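Local structure of transcriptional regulator, MarR family (Silicibacter pomeroyi DSS-3, 3CDH) at residues R42-V48 / I77-M81; D56-I60 / R98-R102. The protein probably acts as a DNA-binding transcription factor of the MarR family, working as a dimer of winged helix-turn-helix subunits. All coordinates share one frame; numbering follows the deposited sequence.

Interaction 1: R42-V48 / I77-M81; sequences RVPEWRV and IVDQM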
loop_
_atom_site.group_PDB
_atom_site.type_symbol
_atom_site.label_atom_id
_atom_site.label_comp_id
_atom_site.label_asym_id
_atom_site.label_seq_id
_atom_site.Cartn_x
_atom_site.Cartn_y
_atom_site.Cartn_z
ATOM N N ARG B 42 9.773 -4.956 12.855
ATOM C CA ARG B 42 8.476 -4.708 12.231
ATOM C C ARG B 42 8.612 -3.678 11.106
ATOM O O ARG B 42 9.510 -2.809 11.130
ATOM C CB ARG B 42 7.474 -4.231 13.269
ATOM C CG ARG B 42 6.892 -5.303 14.107
ATOM C CD ARG B 42 6.201 -4.717 15.327
ATOM N NE ARG B 42 7.069 -3.722 15.981
ATOM C CZ ARG B 42 6.686 -2.884 16.956
ATOM N NH1 ARG B 42 7.573 -2.021 17.476
ATOM N NH2 ARG B 42 5.425 -2.906 17.414
ATOM N N VAL B 43 7.717 -3.759 10.122
ATOM C CA VAL B 43 7.786 -2.833 8.982
ATOM C C VAL B 43 7.801 -1.359 9.405
ATOM O O VAL B 43 8.625 -0.584 8.936
ATOM C CB VAL B 43 6.688 -3.107 7.932
ATOM C CG1 VAL B 43 6.589 -1.949 6.941
ATOM C CG2 VAL B 43 6.984 -4.391 7.212
ATOM N N PRO B 44 6.922 -0.968 10.318
ATOM C CA PRO B 44 7.009 0.439 10.706
ATOM C C PRO B 44 8.363 0.795 11.317
ATOM O O PRO B 44 8.845 1.917 11.108
ATOM C CB PRO B 44 5.910 0.594 11.756
ATOM C CG PRO B 44 5.058 -0.571 11.604
ATOM C CD PRO B 44 5.843 -1.677 11.021
ATOM N N GLU B 45 8.969 -0.128 12.082
ATOM C CA GLU B 45 10.271 0.165 12.696
ATOM C C GLU B 45 11.305 0.416 11.608
ATOM O O GLU B 45 12.043 1.389 11.659
ATOM C CB GLU B 45 10.710 -0.930 13.637
ATOM C CG GLU B 45 10.536 -0.600 15.099
ATOM C CD GLU B 45 10.434 -1.834 15.974
ATOM O OE1 GLU B 45 10.513 -1.735 17.225
ATOM O OE2 GLU B 45 10.250 -2.938 15.411
ATOM N N TRP B 46 11.313 -0.408 10.572
ATOM C CA TRP B 46 12.275 -0.195 9.505
ATOM C C TRP B 46 12.059 1.152 8.811
ATOM O O TRP B 46 13.029 1.843 8.450
ATOM C CB TRP B 46 12.262 -1.379 8.541
ATOM C CG TRP B 46 12.270 -1.022 7.124
ATOM C CD1 TRP B 46 11.212 -1.095 6.274
ATOM C CD2 TRP B 46 13.374 -0.541 6.352
ATOM N NE1 TRP B 46 11.581 -0.703 5.015
ATOM C CE2 TRP B 46 12.903 -0.356 5.027
ATOM C CE3 TRP B 46 14.709 -0.257 6.639
ATOM C CZ2 TRP B 46 13.713 0.119 3.994
ATOM C CZ3 TRP B 46 15.527 0.222 5.606
ATOM C CH2 TRP B 46 15.021 0.411 4.303
ATOM N N ARG B 47 10.801 1.537 8.639
ATOM C CA ARG B 47 10.518 2.780 7.954
ATOM C C ARG B 47 11.049 3.945 8.762
ATOM O O ARG B 47 11.640 4.876 8.194
ATOM C CB ARG B 47 9.037 2.935 7.681
ATOM C CG ARG B 47 8.563 1.948 6.660
ATOM C CD ARG B 47 7.091 2.047 6.415
ATOM N NE ARG B 47 6.693 1.217 5.279
ATOM C CZ ARG B 47 5.429 1.065 4.871
ATOM N NH1 ARG B 47 4.426 1.693 5.510
ATOM N NH2 ARG B 47 5.168 0.284 3.826
ATOM N N VAL B 48 10.869 3.896 10.083
ATOM C CA VAL B 48 11.424 4.947 10.916
ATOM C C VAL B 48 12.933 5.017 10.696
ATOM O O VAL B 48 13.478 6.120 10.488
ATOM C CB VAL B 48 11.132 4.755 12.382
ATOM C CG1 VAL B 48 12.151 5.540 13.230
ATOM C CG2 VAL B 48 9.726 5.196 12.667
ATOM N N ILE B 77 5.057 3.303 18.349
ATOM C CA ILE B 77 6.219 2.676 17.757
ATOM C C ILE B 77 7.506 3.376 18.099
ATOM O O ILE B 77 8.462 2.717 18.533
ATOM C CB ILE B 77 6.079 2.447 16.269
ATOM C CG1 ILE B 77 5.332 1.141 16.099
ATOM C CG2 ILE B 77 7.445 2.252 15.626
ATOM C CD1 ILE B 77 4.468 1.149 14.958
ATOM N N VAL B 78 7.541 4.693 17.937
ATOM C CA VAL B 78 8.749 5.400 18.245
ATOM C C VAL B 78 9.079 5.192 19.710
ATOM O O VAL B 78 10.229 4.941 20.025
ATOM C CB VAL B 78 8.664 6.877 17.898
ATOM C CG1 VAL B 78 9.793 7.650 18.552
ATOM C CG2 VAL B 78 8.682 7.054 16.354
ATOM N N ASP B 79 8.095 5.252 20.608
ATOM C CA ASP B 79 8.402 5.006 22.020
ATOM C C ASP B 79 9.083 3.671 22.258
ATOM O O ASP B 79 9.969 3.553 23.124
ATOM C CB ASP B 79 7.160 5.014 22.878
ATOM C CG ASP B 79 6.540 6.377 22.992
ATOM O OD1 ASP B 79 7.220 7.408 22.771
ATOM O OD2 ASP B 79 5.331 6.398 23.299
ATOM N N GLN B 80 8.656 2.658 21.518
ATOM C CA GLN B 80 9.208 1.318 21.718
ATOM C C GLN B 80 10.663 1.281 21.284
ATOM O O GLN B 80 11.493 0.686 21.965
ATOM C CB GLN B 80 8.408 0.273 20.955
ATOM C CG GLN B 80 7.051 0.082 21.507
ATOM C CD GLN B 80 6.234 -0.869 20.666
ATOM O OE1 GLN B 80 6.254 -0.813 19.422
ATOM N NE2 GLN B 80 5.518 -1.778 21.339
HETATM N N MSE B 81 10.953 1.928 20.159
HETATM C CA MSE B 81 12.296 2.032 19.671
HETATM C C MSE B 81 13.173 2.836 20.627
HETATM O O MSE B 81 14.346 2.536 20.834
HETATM C CB MSE B 81 12.282 2.650 18.284
HETATM C CG MSE B 81 11.604 1.778 17.284
HETATM SE SE MSE B 81 11.462 2.645 15.530
HETATM C CE MSE B 81 13.262 2.402 14.878
#
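The winged helix-turn-helix fold of MarR proteins is packed here where Arg42, Pro44, Glu45 and Val48 meet Ile77, Val78, Gln80 and Met81. The first group lies at the start of helix 43-54. The second lies on helix 71-84, which is probably the DNA recognition helix, as in other MarR proteins. The short helical segments 43-48 and 77-81 cross at -76°, with their axes 10.3 Å apart.

Arg42 is the N-cap residue of helix 43-54. Its chain bends at chi3 (-47°), which turns the guanidinium toward both Glu45 and Gln80. Arg42 NH1 donates to Gln80 OE1 at 2.6 Å. The acceptor lies in the guanidinium plane, but the N-H comes from above the amide carbonyl plane. Arg42 NH2 adds a weak bond to the same oxygen. Arg42 NH1 also forms a salt bridge to Glu45 OE1 (3.0 Å), and Glu45 OE2 accepts a hydrogen bond from the backbone N-H of Arg42. Glu45 OE1 also forms a salt bridge to Arg84, its stronger partner, so its charge is probably balanced by two arginines.

Next to this polar group, the packing is apolar. Pro44 CB meets Ile77 CD1 at 3.6 Å, the two side chains crossing at about a right angle. Met81, present as selenomethionine, runs alongside Glu45 but head to tail with it, with its CG and SE both against Glu45 CG. The Met81 chain then bends at chi3 (78°). This places its methyl tip to tip with Val48, where Met81 CE lies 3.7 Å from Val48 CG1.

Interaction 2: D56-I60 / R98-R102; sequences DAMMI and RVRVR. With SO4 (sulfate ion), chain I.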
loop_
_atom_site.group_PDB
_atom_site.type_symbol
_atom_site.label_atom_id
_atom_site.label_comp_id
_atom_site.label_asym_id
_atom_site.label_seq_id
_atom_site.Cartn_x
_atom_site.Cartn_y
_atom_site.Cartn_z
ATOM N N ASP B 56 19.053 14.296 10.380
ATOM C CA ASP B 56 19.590 14.283 11.735
ATOM C C ASP B 56 18.510 14.145 12.778
ATOM O O ASP B 56 18.751 13.576 13.829
ATOM C CB ASP B 56 20.365 15.565 12.026
ATOM C CG ASP B 56 21.805 15.489 11.563
ATOM O OD1 ASP B 56 22.416 14.389 11.676
ATOM O OD2 ASP B 56 22.323 16.539 11.100
ATOM N N ALA B 57 17.335 14.692 12.499
ATOM C CA ALA B 57 16.271 14.781 13.473
ATOM C C ALA B 57 14.969 15.032 12.736
ATOM O O ALA B 57 14.949 15.763 11.764
ATOM C CB ALA B 57 16.549 15.892 14.454
HETATM N N MSE B 58 13.888 14.398 13.171
HETATM C CA MSE B 58 12.591 14.590 12.560
HETATM C C MSE B 58 11.511 14.696 13.595
HETATM O O MSE B 58 11.622 14.124 14.681
HETATM C CB MSE B 58 12.252 13.430 11.672
HETATM C CG MSE B 58 12.489 13.674 10.256
HETATM SE SE MSE B 58 11.401 12.459 9.162
HETATM C CE MSE B 58 12.634 12.481 7.625
HETATM N N MSE B 59 10.459 15.417 13.235
HETATM C CA MSE B 59 9.287 15.562 14.062
HETATM C C MSE B 59 8.518 14.296 13.899
HETATM O O MSE B 59 8.498 13.722 12.815
HETATM C CB MSE B 59 8.440 16.712 13.564
HETATM C CG MSE B 59 9.129 18.049 13.561
HETATM SE SE MSE B 59 7.854 19.402 12.964
HETATM C CE MSE B 59 8.295 19.664 11.077
ATOM N N ILE B 60 7.879 13.836 14.961
ATOM C CA ILE B 60 7.179 12.557 14.863
ATOM C C ILE B 60 6.092 12.672 13.807
ATOM O O ILE B 60 5.788 11.700 13.107
ATOM C CB ILE B 60 6.577 12.087 16.193
ATOM C CG1 ILE B 60 7.664 11.905 17.228
ATOM C CG2 ILE B 60 5.846 10.741 16.029
ATOM C CD1 ILE B 60 7.242 10.998 18.370
ATOM N N ARG B 98 6.146 20.259 18.808
ATOM C CA ARG B 98 7.141 20.118 17.759
ATOM C C ARG B 98 8.395 19.387 18.200
ATOM O O ARG B 98 9.478 19.818 17.874
ATOM C CB ARG B 98 7.519 21.487 17.152
ATOM C CG ARG B 98 7.722 22.652 18.148
ATOM C CD ARG B 98 7.475 24.025 17.471
ATOM N NE ARG B 98 6.777 23.839 16.215
ATOM C CZ ARG B 98 7.376 23.532 15.080
ATOM N NH1 ARG B 98 8.683 23.412 15.038
ATOM N NH2 ARG B 98 6.666 23.352 13.986
ATOM N N VAL B 99 8.245 18.287 18.927
ATOM C CA VAL B 99 9.373 17.432 19.310
ATOM C C VAL B 99 9.978 16.699 18.114
ATOM O O VAL B 99 9.270 16.314 17.171
ATOM C CB VAL B 99 9.038 16.381 20.434
ATOM C CG1 VAL B 99 8.327 15.153 19.872
ATOM C CG2 VAL B 99 10.310 15.910 21.144
ATOM N N ARG B 100 11.269 16.448 18.217
ATOM C CA ARG B 100 12.046 15.876 17.159
ATOM C C ARG B 100 12.760 14.653 17.688
ATOM O O ARG B 100 12.962 14.519 18.866
ATOM C CB ARG B 100 13.069 16.885 16.694
ATOM C CG ARG B 100 12.718 17.619 15.452
ATOM C CD ARG B 100 12.687 19.070 15.717
ATOM N NE ARG B 100 12.566 19.840 14.495
ATOM C CZ ARG B 100 11.629 20.753 14.283
ATOM N NH1 ARG B 100 11.598 21.405 13.138
ATOM N NH2 ARG B 100 10.724 21.006 15.212
ATOM N N VAL B 101 13.153 13.762 16.801
ATOM C CA VAL B 101 13.620 12.461 17.206
ATOM C C VAL B 101 14.789 12.078 16.330
ATOM O O VAL B 101 14.808 12.425 15.163
ATOM C CB VAL B 101 12.437 11.484 17.086
ATOM C CG1 VAL B 101 12.807 10.229 16.419
ATOM C CG2 VAL B 101 11.863 11.231 18.447
ATOM N N ARG B 102 15.784 11.402 16.883
ATOM C CA ARG B 102 16.945 11.027 16.074
ATOM C C ARG B 102 17.456 9.622 16.401
ATOM O O ARG B 102 17.121 9.064 17.457
ATOM C CB ARG B 102 18.065 12.051 16.218
ATOM C CG ARG B 102 18.637 12.140 17.594
ATOM C CD ARG B 102 20.014 12.815 17.596
ATOM N NE ARG B 102 20.472 13.057 18.968
ATOM C CZ ARG B 102 21.253 12.228 19.680
ATOM N NH1 ARG B 102 21.597 12.537 20.929
ATOM N NH2 ARG B 102 21.710 11.092 19.158
HETATM S S SO4 I . 11.249 17.716 10.420
HETATM O O1 SO4 I . 11.621 18.818 11.324
HETATM O O2 SO4 I . 12.378 17.179 9.664
HETATM O O3 SO4 I . 10.673 16.635 11.204
HETATM O O4 SO4 I . 10.257 18.149 9.437
#
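Arg100 and Met59 form an antiparallel non-hydrogen-bonded pair in the small sheet of the winged helix-turn-helix fold; their side chains run together in the same direction. Met59 is present as selenomethionine. The Arg100 chain starts over the backbone of strand 58-59: its CB is 3.7 Å from Met58 O, and its CG packs on Met58 C. A bend at chi2 (121°) then carries the guanidinium beside Met59. Met59 CG sits over the centre of one guanidinium face, 3.7 Å above the plane. Arg100 NE and CZ pass near O1 of a sulfate ion, and Arg100 NH1 comes within 3.2 Å of that oxygen. Arg100 NH2 donates to Arg98 O at 3.2 Å, with the acceptor near the guanidinium plane. A serine in place of Arg100 would probably leave Met59 without the flat surface it packs on, and Arg98 O without its side-chain donor.

The sulfate probably comes from the crystallisation liquor. The backbone N of Met59 points at its O3, but the modelled distance is too short to trust. In the next pair, Met58 N bonds Val101 O at 3.0 Å, and the return bond from Val101 N to Met58 O is weak.

The Met58 and Val101 side chains face inward, onto Leu63 of helix 60-67 and Leu52 of helix 43-54. Strand 100-103, a wing strand, lies in the middle of the sheet, between strands 58-59 and 87-89.

Overall arrangement
Interaction 1 joins two helices, and interaction 2 joins two strands of the three-stranded sheet; their centres lie 14 Å apart. The segments alternate along the chain in the order 42-48, 56-60, 77-81, 98-102. Helix 43-54 leads into strand 58-59, and helix 71-84 comes before the strands 87-89 and 100-103. The contacts meet at Val78, whose CG1 packs on Val101 CG2 (4.1 Å) and on Ile60 CD1. One apolar region therefore ties the probable recognition helix to the sheet at the base of the wing. Residues 94-97, between the two wing strands, are not modelled, consistent with a mobile wing tip.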